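Local coordinates for putative transcriptional regulator TRANSCRIPTION REGULATOR protein (PDB 5NLA), which acts as an AraC-like transcriptional activator that binds the second messenger c-di-GMP to regulate extracellular polysaccharide production, probably through sequence-specific DNA binding, at residues L261-G266 / N296-R301. Sequence-based numbering, arbitrary orientation.
Sequences LNLNSG and NYIRRR
Leu263 meets Ile298 and Arg301 where a loop lies against helix 294-306, and the contact illustrates how one buried leucine can attach a loop to a helix without any hydrogen bond between the two segments. The arrangement is consistent with the AraC-family DNA-binding domain, in which helices 270-275 and 281-288 probably form the first helix-turn-helix and helix 294-306 corresponds to the long linker helix. The loop follows helix 251-261 and leads to helix 270-275. Further along helix 294-306, Arg302 NE donates to Leu263 O, and Gln305 NE2 is hydrogen-bonded to Asn264 OD1. Within 296-301, Tyr297 takes no part in meeting the loop; its ring meets that of His256 and packs edge-to-face with Phe288, tying the helix to its helical neighbours. One residue further on, the backbones come nearest at Ile298, whose CA lies 7.5 Å from Leu263 CA. The leucine holds CG anti to its own backbone nitrogen (chi1 -169°), which carries the branch toward the helix. Of its two methyls, CD2 is the one within contact distance. This methyl is 4.4 Å from Ile298 CG2, a loose apolar contact, and 4.3 Å from Ile298 O. The Ile298 side chain also touches Leu268, farther along the same loop. One helical turn on, Arg301 supplies the closer partner, with its CB 3.8 Å from Leu263 CD2, and the two side chains cross at about a right angle. Only the root of the arginine serves the loop, however; bends at chi2 and chi3 take the guanidinium away to a salt bridge from NH1 to Glu176, in helix 175-178. Arg301 also closes back on its own helix: its CG sits 3.7 Å above one face of the Tyr297 ring, displaced toward the rim.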
loop_
_atom_site.group_PDB
_atom_site.type_symbol
_atom_site.label_atom_id
_atom_site.label_comp_id
_atom_site.label_asym_id
_atom_site.label_seq_id
_atom_site.Cartn_x
_atom_site.Cartn_y
_atom_site.Cartn_z
ATOM N N LEU A 261 -2.054 -9.982 -16.815
ATOM C CA LEU A 261 -2.276 -9.877 -18.260
ATOM C C LEU A 261 -2.229 -11.226 -18.996
ATOM O O LEU A 261 -3.022 -11.466 -19.910
ATOM C CB LEU A 261 -1.268 -8.912 -18.895
ATOM C CG LEU A 261 -1.347 -7.452 -18.455
ATOM C CD1 LEU A 261 -0.278 -6.638 -19.165
ATOM C CD2 LEU A 261 -2.724 -6.858 -18.709
ATOM N N ASN A 262 -1.314 -12.098 -18.586
ATOM C CA ASN A 262 -1.059 -13.349 -19.287
ATOM C C ASN A 262 -1.507 -14.570 -18.478
ATOM O O ASN A 262 -0.899 -15.646 -18.569
ATOM C CB ASN A 262 0.430 -13.420 -19.614
ATOM C CG ASN A 262 0.952 -12.117 -20.191
ATOM O OD1 ASN A 262 0.479 -11.650 -21.229
ATOM N ND2 ASN A 262 1.913 -11.510 -19.503
ATOM N N LEU A 263 -2.593 -14.409 -17.723
ATOM C CA LEU A 263 -3.089 -15.455 -16.830
ATOM C C LEU A 263 -3.645 -16.631 -17.640
ATOM O O LEU A 263 -3.383 -17.797 -17.324
ATOM C CB LEU A 263 -4.167 -14.876 -15.901
ATOM C CG LEU A 263 -4.682 -15.669 -14.690
ATOM C CD1 LEU A 263 -5.665 -16.756 -15.101
ATOM C CD2 LEU A 263 -3.544 -16.254 -13.858
ATOM N N ASN A 264 -4.398 -16.305 -18.691
ATOM C CA ASN A 264 -5.042 -17.296 -19.554
ATOM C C ASN A 264 -4.101 -17.907 -20.591
ATOM O O ASN A 264 -4.455 -18.897 -21.236
ATOM C CB ASN A 264 -6.244 -16.662 -20.239
ATOM C CG ASN A 264 -7.267 -16.174 -19.241
ATOM O OD1 ASN A 264 -7.253 -15.008 -18.835
ATOM N ND2 ASN A 264 -8.129 -17.079 -18.799
ATOM N N SER A 265 -2.920 -17.307 -20.767
ATOM C CA SER A 265 -1.836 -17.915 -21.541
ATOM C C SER A 265 -1.321 -19.168 -20.817
ATOM O O SER A 265 -0.560 -19.066 -19.855
ATOM C CB SER A 265 -0.700 -16.900 -21.749
ATOM O OG SER A 265 0.407 -17.477 -22.414
ATOM N N GLY A 266 -1.745 -20.343 -21.287
ATOM C CA GLY A 266 -1.366 -21.639 -20.693
ATOM C C GLY A 266 0.124 -21.970 -20.670
ATOM O O GLY A 266 0.544 -22.883 -19.951
ATOM N N ASN A 296 2.104 -21.782 -6.961
ATOM C CA ASN A 296 0.994 -21.750 -6.012
ATOM C C ASN A 296 0.097 -20.531 -6.248
ATOM O O ASN A 296 -1.129 -20.626 -6.204
ATOM C CB ASN A 296 1.537 -21.737 -4.583
ATOM C CG ASN A 296 0.451 -21.927 -3.540
ATOM O OD1 ASN A 296 0.187 -21.028 -2.723
ATOM N ND2 ASN A 296 -0.189 -23.102 -3.558
ATOM N N TYR A 297 0.727 -19.394 -6.515
ATOM C CA TYR A 297 0.033 -18.136 -6.764
ATOM C C TYR A 297 -0.780 -18.141 -8.060
ATOM O O TYR A 297 -1.913 -17.661 -8.079
ATOM C CB TYR A 297 1.049 -16.996 -6.804
ATOM C CG TYR A 297 0.440 -15.627 -6.990
ATOM C CD1 TYR A 297 -0.095 -14.922 -5.904
ATOM C CD2 TYR A 297 0.409 -15.023 -8.249
ATOM C CE1 TYR A 297 -0.646 -13.658 -6.074
ATOM C CE2 TYR A 297 -0.142 -13.761 -8.428
ATOM C CZ TYR A 297 -0.669 -13.084 -7.339
ATOM O OH TYR A 297 -1.216 -11.841 -7.529
ATOM N N ILE A 298 -0.187 -18.646 -9.141
ATOM C CA ILE A 298 -0.871 -18.714 -10.439
ATOM C C ILE A 298 -2.085 -19.656 -10.366
ATOM O O ILE A 298 -3.138 -19.356 -10.937
ATOM C CB ILE A 298 0.099 -19.126 -11.585
ATOM C CG1 ILE A 298 1.090 -17.987 -11.864
ATOM C CG2 ILE A 298 -0.659 -19.477 -12.870
ATOM C CD1 ILE A 298 2.297 -18.388 -12.690
ATOM N N ARG A 299 -1.929 -20.777 -9.664
ATOM C CA ARG A 299 -3.030 -21.716 -9.434
ATOM C C ARG A 299 -4.166 -21.063 -8.642
ATOM O O ARG A 299 -5.323 -21.177 -9.033
ATOM C CB ARG A 299 -2.535 -23.009 -8.753
ATOM C CG ARG A 299 -2.114 -24.120 -9.719
ATOM C CD ARG A 299 -1.082 -23.696 -10.767
ATOM N NE ARG A 299 -0.882 -24.732 -11.795
ATOM C CZ ARG A 299 0.105 -25.638 -11.831
ATOM N NH1 ARG A 299 1.055 -25.691 -10.893
ATOM N NH2 ARG A 299 0.148 -26.516 -12.838
ATOM N N ARG A 300 -3.836 -20.361 -7.559
ATOM C CA ARG A 300 -4.844 -19.612 -6.792
ATOM C C ARG A 300 -5.531 -18.539 -7.634
ATOM O O ARG A 300 -6.738 -18.348 -7.523
ATOM C CB ARG A 300 -4.235 -18.961 -5.544
ATOM C CG ARG A 300 -5.251 -18.205 -4.688
ATOM C CD ARG A 300 -4.885 -18.209 -3.209
ATOM N NE ARG A 300 -5.911 -17.561 -2.382
ATOM C CZ ARG A 300 -6.992 -18.147 -1.849
ATOM N NH1 ARG A 300 -7.259 -19.446 -2.024
ATOM N NH2 ARG A 300 -7.826 -17.415 -1.115
ATOM N N ARG A 301 -4.753 -17.844 -8.462
ATOM C CA ARG A 301 -5.293 -16.827 -9.368
ATOM C C ARG A 301 -6.238 -17.447 -10.394
ATOM O O ARG A 301 -7.386 -17.007 -10.537
ATOM C CB ARG A 301 -4.163 -16.070 -10.081
ATOM C CG ARG A 301 -3.599 -14.887 -9.293
ATOM C CD ARG A 301 -4.520 -13.676 -9.341
ATOM N NE ARG A 301 -5.434 -13.621 -8.193
ATOM C CZ ARG A 301 -6.737 -13.298 -8.231
ATOM N NH1 ARG A 301 -7.365 -12.985 -9.373
ATOM N NH2 ARG A 301 -7.431 -13.263 -7.095
#